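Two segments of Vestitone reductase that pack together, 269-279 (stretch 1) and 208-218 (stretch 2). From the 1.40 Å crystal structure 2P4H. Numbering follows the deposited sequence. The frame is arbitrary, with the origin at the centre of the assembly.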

# COMPACT_ATOMS: atom_id res chain seq x y z
N GLU A 269 16.33 24.96 -2.76
CA GLU A 269 15.99 25.67 -1.52
C GLU A 269 16.27 24.85 -0.26
O GLU A 269 16.30 25.40 0.84
CB GLU A 269 14.52 26.08 -1.54
CG GLU A 269 13.54 24.92 -1.73
CD GLU A 269 13.15 24.72 -3.18
OE1 GLU A 269 14.01 24.86 -4.06
OE2 GLU A 269 11.96 24.41 -3.43
N TYR A 270 16.46 23.54 -0.42
CA TYR A 270 16.72 22.68 0.73
C TYR A 270 18.19 22.28 0.84
O TYR A 270 18.88 22.13 -0.17
CB TYR A 270 15.88 21.41 0.66
CG TYR A 270 14.39 21.65 0.63
CD1 TYR A 270 13.77 22.40 1.63
CD2 TYR A 270 13.60 21.14 -0.40
CE1 TYR A 270 12.40 22.64 1.60
CE2 TYR A 270 12.23 21.37 -0.44
CZ TYR A 270 11.63 22.12 0.56
OH TYR A 270 10.28 22.37 0.52
N GLN A 271 18.65 22.11 2.07
CA GLN A 271 20.02 21.67 2.31
C GLN A 271 19.95 20.16 2.19
O GLN A 271 19.40 19.47 3.05
CB GLN A 271 20.47 22.07 3.72
CG GLN A 271 21.02 23.50 3.84
CD GLN A 271 20.09 24.54 3.24
OE1 GLN A 271 19.85 24.57 2.04
NE2 GLN A 271 19.55 25.41 4.10
N ILE A 272 20.49 19.64 1.09
CA ILE A 272 20.46 18.20 0.82
C ILE A 272 21.85 17.60 0.75
O ILE A 272 22.74 18.14 0.10
CB ILE A 272 19.73 17.93 -0.51
CG1 ILE A 272 18.29 18.43 -0.43
CG2 ILE A 272 19.79 16.44 -0.85
CD1 ILE A 272 17.54 18.36 -1.74
N LEU A 273 22.03 16.47 1.43
CA LEU A 273 23.32 15.78 1.42
C LEU A 273 23.67 15.46 -0.03
O LEU A 273 22.84 14.93 -0.78
CB LEU A 273 23.24 14.48 2.22
CG LEU A 273 23.12 14.63 3.74
CD1 LEU A 273 22.73 13.30 4.35
CD2 LEU A 273 24.45 15.11 4.30
N THR A 274 24.90 15.77 -0.42
CA THR A 274 25.36 15.52 -1.77
C THR A 274 25.82 14.08 -1.95
O THR A 274 26.02 13.34 -0.99
CB THR A 274 26.54 16.42 -2.13
OG1 THR A 274 27.65 16.10 -1.28
CG2 THR A 274 26.18 17.89 -1.96
N VAL A 275 26.01 13.69 -3.21
CA VAL A 275 26.51 12.37 -3.51
C VAL A 275 27.84 12.17 -2.78
O VAL A 275 28.09 11.12 -2.19
CB VAL A 275 26.69 12.19 -5.04
CG1 VAL A 275 27.61 11.02 -5.34
CG2 VAL A 275 25.33 11.97 -5.69
N ASP A 276 28.70 13.19 -2.78
CA ASP A 276 29.98 13.06 -2.10
C ASP A 276 29.81 12.86 -0.60
O ASP A 276 30.52 12.04 0.00
CB ASP A 276 30.86 14.29 -2.36
CG ASP A 276 32.31 14.05 -1.98
OD1 ASP A 276 32.90 13.08 -2.49
OD2 ASP A 276 32.85 14.83 -1.17
N GLU A 277 28.88 13.58 0.01
CA GLU A 277 28.63 13.46 1.44
C GLU A 277 28.01 12.10 1.78
O GLU A 277 28.10 11.64 2.92
CB GLU A 277 27.73 14.60 1.92
CG GLU A 277 28.40 15.97 1.82
CD GLU A 277 27.50 17.12 2.20
OE1 GLU A 277 26.36 17.18 1.69
OE2 GLU A 277 27.93 17.97 3.00
N LEU A 278 27.41 11.46 0.78
CA LEU A 278 26.78 10.16 0.98
C LEU A 278 27.72 9.00 0.67
O LEU A 278 27.32 7.84 0.77
CB LEU A 278 25.52 10.04 0.10
CG LEU A 278 24.34 10.93 0.51
CD1 LEU A 278 23.31 11.00 -0.60
CD2 LEU A 278 23.74 10.38 1.80
N LYS A 279 28.95 9.30 0.29
CA LYS A 279 29.93 8.26 -0.03
C LYS A 279 30.11 7.27 1.11
O LYS A 279 30.24 7.66 2.27
CB LYS A 279 31.28 8.89 -0.39
CG LYS A 279 31.37 9.36 -1.83
CD LYS A 279 32.73 9.96 -2.13
CE LYS A 279 32.90 10.22 -3.62
NZ LYS A 279 31.79 11.04 -4.16
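Stretch 2 (208-218) VLVLGKKEQIG

An irregular segment can pack against a short helix and its continuation when apolar side chains fill the centre and water bridges polar groups, as in vestitone reductase. At the centre, L273 points toward stretch 2 and places its CD1 3.8 Å from CD1 of I217 and 4.2 Å from CD2 of L209. The same methyl lies 3.9 Å from CB of K214, so the aliphatic base of a lysine helps to enclose it. L278 reaches in from further along stretch 1, its CD2 4.0 Å from CD1 of I217.

Stretch 2 begins as helix, 208-211, and leaves helical geometry at G212; a 3-10 segment, 214-216, then leads to I217. Along this bent path L209, K214 and I217, spaced five and three residues apart, all meet L273. Stretch 1 is largely extended from Y270 to T274 and then turns, with a type I turn from D276 to K279. The two stretches run in broadly the same sense. The nearest CA atoms across the contact are those of I272 and L209, 5.8 Å apart. Here I272 CG2 lies 4.1 Å from L209 CB, while I272 CD1 lies 3.9 Å from V210 CG1. Beyond them, Y270 brings CD2 to 4.0 Å from CG1 of V210, which meets the ring obliquely.

No direct hydrogen bond joins the two stretches; water supplies the polar links. One water donates to L209 O at 2.8 Å and accepts from L273 N at 2.9 Å, joining the two backbones beside the apolar cluster. At the outer edge, the fully extended side chain of K214 carries NZ to within 4.3 Å of E277 O, too far for a direct bond. A second water closes this gap, accepting from K214 NZ at 2.7 Å and donating to E277 O at 2.8 Å.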

# COMPACT_ATOMS: atom_id res chain seq x y z
N VAL A 208 13.54 11.64 3.66
CA VAL A 208 14.59 11.79 4.65
C VAL A 208 15.64 12.85 4.28
O VAL A 208 16.15 13.55 5.15
CB VAL A 208 15.28 10.43 4.93
CG1 VAL A 208 15.93 9.89 3.66
CG2 VAL A 208 16.30 10.57 6.05
N LEU A 209 15.96 12.98 2.99
CA LEU A 209 16.97 13.96 2.59
C LEU A 209 16.51 15.42 2.71
O LEU A 209 17.34 16.32 2.79
CB LEU A 209 17.46 13.68 1.16
CG LEU A 209 18.23 12.38 0.93
CD1 LEU A 209 18.75 12.36 -0.50
CD2 LEU A 209 19.40 12.27 1.92
N VAL A 210 15.20 15.65 2.72
CA VAL A 210 14.70 17.02 2.84
C VAL A 210 13.98 17.29 4.16
O VAL A 210 13.82 18.44 4.56
CB VAL A 210 13.74 17.40 1.69
CG1 VAL A 210 14.47 17.35 0.36
CG2 VAL A 210 12.55 16.47 1.68
N LEU A 211 13.56 16.22 4.84
CA LEU A 211 12.84 16.32 6.11
C LEU A 211 13.66 15.90 7.31
O LEU A 211 13.46 16.40 8.42
CB LEU A 211 11.57 15.46 6.07
CG LEU A 211 10.34 15.98 5.33
CD1 LEU A 211 9.28 14.88 5.25
CD2 LEU A 211 9.79 17.18 6.06
N GLY A 212 14.58 14.97 7.10
CA GLY A 212 15.40 14.48 8.20
C GLY A 212 16.86 14.84 8.11
O GLY A 212 17.29 15.63 7.27
N LYS A 213 17.65 14.25 9.01
CA LYS A 213 19.08 14.48 9.05
C LYS A 213 19.82 13.20 8.72
O LYS A 213 19.21 12.13 8.63
CB LYS A 213 19.49 14.98 10.44
CG LYS A 213 18.88 16.32 10.81
CD LYS A 213 19.24 16.73 12.23
CE LYS A 213 18.67 15.77 13.25
NZ LYS A 213 18.98 16.18 14.64
N LYS A 214 21.13 13.31 8.53
CA LYS A 214 21.96 12.16 8.20
C LYS A 214 21.77 11.01 9.18
O LYS A 214 21.83 9.84 8.79
CB LYS A 214 23.43 12.58 8.17
CG LYS A 214 24.39 11.49 7.73
CD LYS A 214 25.82 12.00 7.69
CE LYS A 214 26.78 10.90 7.26
NZ LYS A 214 28.19 11.39 7.24
N GLU A 215 21.54 11.33 10.45
CA GLU A 215 21.35 10.32 11.48
C GLU A 215 20.08 9.49 11.31
O GLU A 215 19.96 8.40 11.87
CB GLU A 215 21.34 10.96 12.88
CG GLU A 215 22.60 11.73 13.24
CD GLU A 215 22.56 13.17 12.77
OE1 GLU A 215 22.48 13.41 11.54
OE2 GLU A 215 22.61 14.08 13.63
N GLN A 216 19.14 10.00 10.53
CA GLN A 216 17.88 9.29 10.31
C GLN A 216 17.91 8.40 9.07
O GLN A 216 16.89 7.82 8.70
CB GLN A 216 16.73 10.29 10.20
CG GLN A 216 16.39 10.97 11.51
CD GLN A 216 15.25 11.96 11.37
OE1 GLN A 216 15.37 12.97 10.67
NE2 GLN A 216 14.13 11.68 12.03
N ILE A 217 19.07 8.28 8.44
CA ILE A 217 19.19 7.45 7.25
C ILE A 217 19.32 5.97 7.60
O ILE A 217 20.22 5.57 8.35
CB ILE A 217 20.40 7.87 6.38
CG1 ILE A 217 20.15 9.26 5.78
CG2 ILE A 217 20.63 6.85 5.26
CD1 ILE A 217 21.32 9.81 4.99
N GLY A 218 18.41 5.16 7.07
CA GLY A 218 18.43 3.73 7.31
C GLY A 218 18.47 3.05 5.95
O GLY A 218 19.47 2.44 5.58
O HOH W 1 19.97 15.73 3.36
O HOH W 2 28.99 13.00 5.16